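Local coordinates for mandelate racemase / muconate lactonizing enzyme family protein (Agrobacterium tumefaciens, PDB 4DXK) that belongs to the mandelate racemase subgroup of the enolase superfamily and probably acts on a carboxylate substrate as a metal-dependent racemase or lyase, at residues E198-I203 and I213-H218. Sequence-based numbering, arbitrary orientation. Where two conformers were deposited one is given.
With NA (sodium ion), chain C; PO4 (phosphate ion), chain B.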
loop_
_atom_site.group_PDB
_atom_site.type_symbol
_atom_site.label_atom_id
_atom_site.label_comp_id
_atom_site.label_asym_id
_atom_site.label_seq_id
_atom_site.Cartn_x
_atom_site.Cartn_y
_atom_site.Cartn_z
ATOM N N GLU A 198 35.023 -11.212 15.901
ATOM C CA GLU A 198 35.862 -12.251 16.493
ATOM C C GLU A 198 35.248 -13.048 17.660
ATOM O O GLU A 198 35.444 -14.257 17.730
ATOM C CB GLU A 198 37.240 -11.687 16.837
ATOM C CG GLU A 198 38.028 -11.288 15.589
ATOM C CD GLU A 198 39.489 -10.995 15.866
ATOM O OE1 GLU A 198 39.783 -10.345 16.890
ATOM O OE2 GLU A 198 40.339 -11.416 15.055
ATOM N N PRO A 199 34.488 -12.394 18.564
ATOM C CA PRO A 199 33.853 -13.214 19.605
ATOM C C PRO A 199 32.910 -14.278 19.041
ATOM O O PRO A 199 32.804 -15.358 19.619
ATOM C CB PRO A 199 33.057 -12.190 20.418
ATOM C CG PRO A 199 33.791 -10.910 20.226
ATOM C CD PRO A 199 34.328 -10.951 18.829
ATOM N N PHE A 200 32.215 -13.966 17.950
ATOM C CA PHE A 200 31.325 -14.941 17.331
ATOM C C PHE A 200 32.125 -16.133 16.800
ATOM O O PHE A 200 31.727 -17.289 16.976
ATOM C CB PHE A 200 30.511 -14.285 16.217
ATOM C CG PHE A 200 29.632 -13.167 16.701
ATOM C CD1 PHE A 200 28.347 -13.422 17.153
ATOM C CD2 PHE A 200 30.102 -11.861 16.726
ATOM C CE1 PHE A 200 27.541 -12.390 17.613
ATOM C CE2 PHE A 200 29.303 -10.830 17.185
ATOM C CZ PHE A 200 28.024 -11.091 17.628
ATOM N N GLU A 201 33.246 -15.845 16.144
ATOM C CA GLU A 201 34.136 -16.886 15.638
ATOM C C GLU A 201 34.611 -17.776 16.774
ATOM O O GLU A 201 34.599 -19.004 16.669
ATOM C CB GLU A 201 35.346 -16.251 14.955
ATOM C CG GLU A 201 35.018 -15.516 13.676
ATOM C CD GLU A 201 36.030 -14.439 13.347
ATOM O OE1 GLU A 201 37.227 -14.618 13.664
ATOM O OE2 GLU A 201 35.621 -13.410 12.771
ATOM N N LYS A 202 35.032 -17.144 17.864
ATOM C CA LYS A 202 35.577 -17.877 19.004
ATOM C C LYS A 202 34.515 -18.756 19.674
ATOM O O LYS A 202 34.784 -19.902 20.031
ATOM C CB LYS A 202 36.230 -16.920 20.011
ATOM C CG LYS A 202 37.399 -16.114 19.434
ATOM C CD LYS A 202 38.185 -15.372 20.515
ATOM C CE LYS A 202 38.676 -14.012 20.018
ATOM N NZ LYS A 202 39.494 -14.123 18.780
ATOM N N ILE A 203 33.299 -18.238 19.821
ATOM C CA ILE A 203 32.222 -19.033 20.406
ATOM C C ILE A 203 31.888 -20.237 19.530
ATOM O O ILE A 203 31.776 -21.358 20.027
ATOM C CB ILE A 203 30.946 -18.193 20.629
ATOM C CG1 ILE A 203 31.193 -17.137 21.707
ATOM C CG2 ILE A 203 29.778 -19.089 21.030
ATOM C CD1 ILE A 203 30.150 -16.026 21.737
ATOM N N ILE A 213 23.275 -17.497 20.149
ATOM C CA ILE A 213 23.978 -16.253 20.421
ATOM C C ILE A 213 23.067 -15.082 20.090
ATOM O O ILE A 213 22.737 -14.838 18.919
ATOM C CB ILE A 213 25.283 -16.105 19.604
ATOM C CG1 ILE A 213 26.183 -17.332 19.773
ATOM C CG2 ILE A 213 26.019 -14.836 20.020
ATOM C CD1 ILE A 213 27.409 -17.315 18.865
ATOM N N MET A 214 22.660 -14.366 21.131
ATOM C CA MET A 214 21.884 -13.143 20.986
ATOM C C MET A 214 22.837 -11.968 20.860
ATOM O O MET A 214 23.878 -11.939 21.522
ATOM C CB MET A 214 21.005 -12.944 22.213
ATOM C CG MET A 214 19.935 -14.002 22.357
ATOM S SD MET A 214 19.704 -14.445 24.074
ATOM C CE MET A 214 18.422 -15.688 23.913
ATOM N N VAL A 215 22.492 -10.999 20.015
ATOM C CA VAL A 215 23.324 -9.819 19.858
ATOM C C VAL A 215 22.553 -8.609 20.328
ATOM O O VAL A 215 21.434 -8.343 19.868
ATOM C CB VAL A 215 23.744 -9.613 18.411
ATOM C CG1 VAL A 215 24.780 -8.503 18.337
ATOM C CG2 VAL A 215 24.302 -10.906 17.831
ATOM N N GLU A 216 23.160 -7.892 21.255
ATOM C CA GLU A 216 22.629 -6.657 21.789
ATOM C C GLU A 216 23.355 -5.490 21.129
ATOM O O GLU A 216 24.584 -5.506 21.058
ATOM C CB GLU A 216 22.928 -6.636 23.285
ATOM C CG GLU A 216 22.761 -5.301 23.908
ATOM C CD GLU A 216 21.314 -4.979 24.052
ATOM O OE1 GLU A 216 20.752 -4.314 23.155
ATOM O OE2 GLU A 216 20.735 -5.441 25.054
ATOM N N PHE A 217 22.613 -4.485 20.666
ATOM C CA PHE A 217 23.209 -3.283 20.074
ATOM C C PHE A 217 22.948 -2.005 20.860
ATOM O O PHE A 217 23.489 -0.951 20.528
ATOM C CB PHE A 217 22.713 -3.086 18.642
ATOM C CG PHE A 217 23.154 -4.159 17.693
ATOM C CD1 PHE A 217 24.448 -4.160 17.184
ATOM C CD2 PHE A 217 22.284 -5.176 17.309
ATOM C CE1 PHE A 217 24.855 -5.135 16.294
ATOM C CE2 PHE A 217 22.696 -6.160 16.422
ATOM C CZ PHE A 217 23.982 -6.133 15.909
ATOM N N HIS A 218 22.085 -2.094 21.866
ATOM C CA HIS A 218 21.784 -0.961 22.747
ATOM C C HIS A 218 21.345 0.301 22.002
ATOM O O HIS A 218 21.580 1.413 22.467
ATOM C CB HIS A 218 22.985 -0.653 23.643
ATOM C CG HIS A 218 23.222 -1.685 24.702
ATOM N ND1 HIS A 218 24.454 -2.263 24.916
ATOM C CD2 HIS A 218 22.381 -2.236 25.607
ATOM C CE1 HIS A 218 24.366 -3.120 25.920
ATOM N NE2 HIS A 218 23.119 -3.123 26.355
HETATM NA NA NA C . 18.874 -5.004 26.065
HETATM P P PO4 B . 20.582 -6.232 28.476
HETATM O O1 PO4 B . 19.382 -6.355 27.550
HETATM O O2 PO4 B . 20.344 -5.139 29.491
HETATM O O3 PO4 B . 20.857 -7.498 29.240
HETATM O O4 PO4 B . 21.809 -5.884 27.655
HETATM O O HOH W 1 18.791 -3.270 24.516
HETATM O O HOH W 2 20.012 -3.511 27.491
#
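In the (beta/alpha)8-type barrel of the enolase superfamily, helix 190-207 lies on the outside of strand 212-216 of the parallel barrel sheet; F200 packs on I213 and V215, and I203 on I213. The short axes run nearly antiparallel, at 169° and 11.1 Å. With CG anti to its carbonyl carbon (chi1 -61°), the F200 ring reaches along the strand and meets two residues at once: its CE1 lies 3.8 Å from I213 CG2, while V215 CG2 abuts the ring edge, 3.6 Å from the same CE1. One turn on, I203 meets I213 tip to tip, its CG2 3.7 Å from I213 CD1. Branched residues suit the strand here, since I213 offers CG2 to the phenyl ring and CD1 to I203, whereas compact V215 fits against the ring's rim. I173 and M171 of the neighbouring strand 170-173 also touch F200 and I203, respectively, extending this layer between barrel and helix.

M214 points away from the helix, and E216 turns its carboxylate to the metal site. At the strand's C-terminal end, where this superfamily places its active site, E216 binds sodium through OE2 at 2.2 Å; E242 and E268 from the next two strands supply the other protein ligands, and phosphate and two waters fill the remaining positions. The carboxylate's other oxygen, OE1, accepts the backbone N-H of H218 at 2.9 Å from the anti side, 31° out of plane, and also a hydrogen bond from a metal-bound water, so both oxygens are held. E216 CG, anti to the backbone N, lies over the centre of the H218 imidazole, 3.2 Å above its plane; the bend at chi2 then turns the carboxylate to the metal, while H218 NE2 makes a weak hydrogen bond of 3.3 Å to phosphate O4.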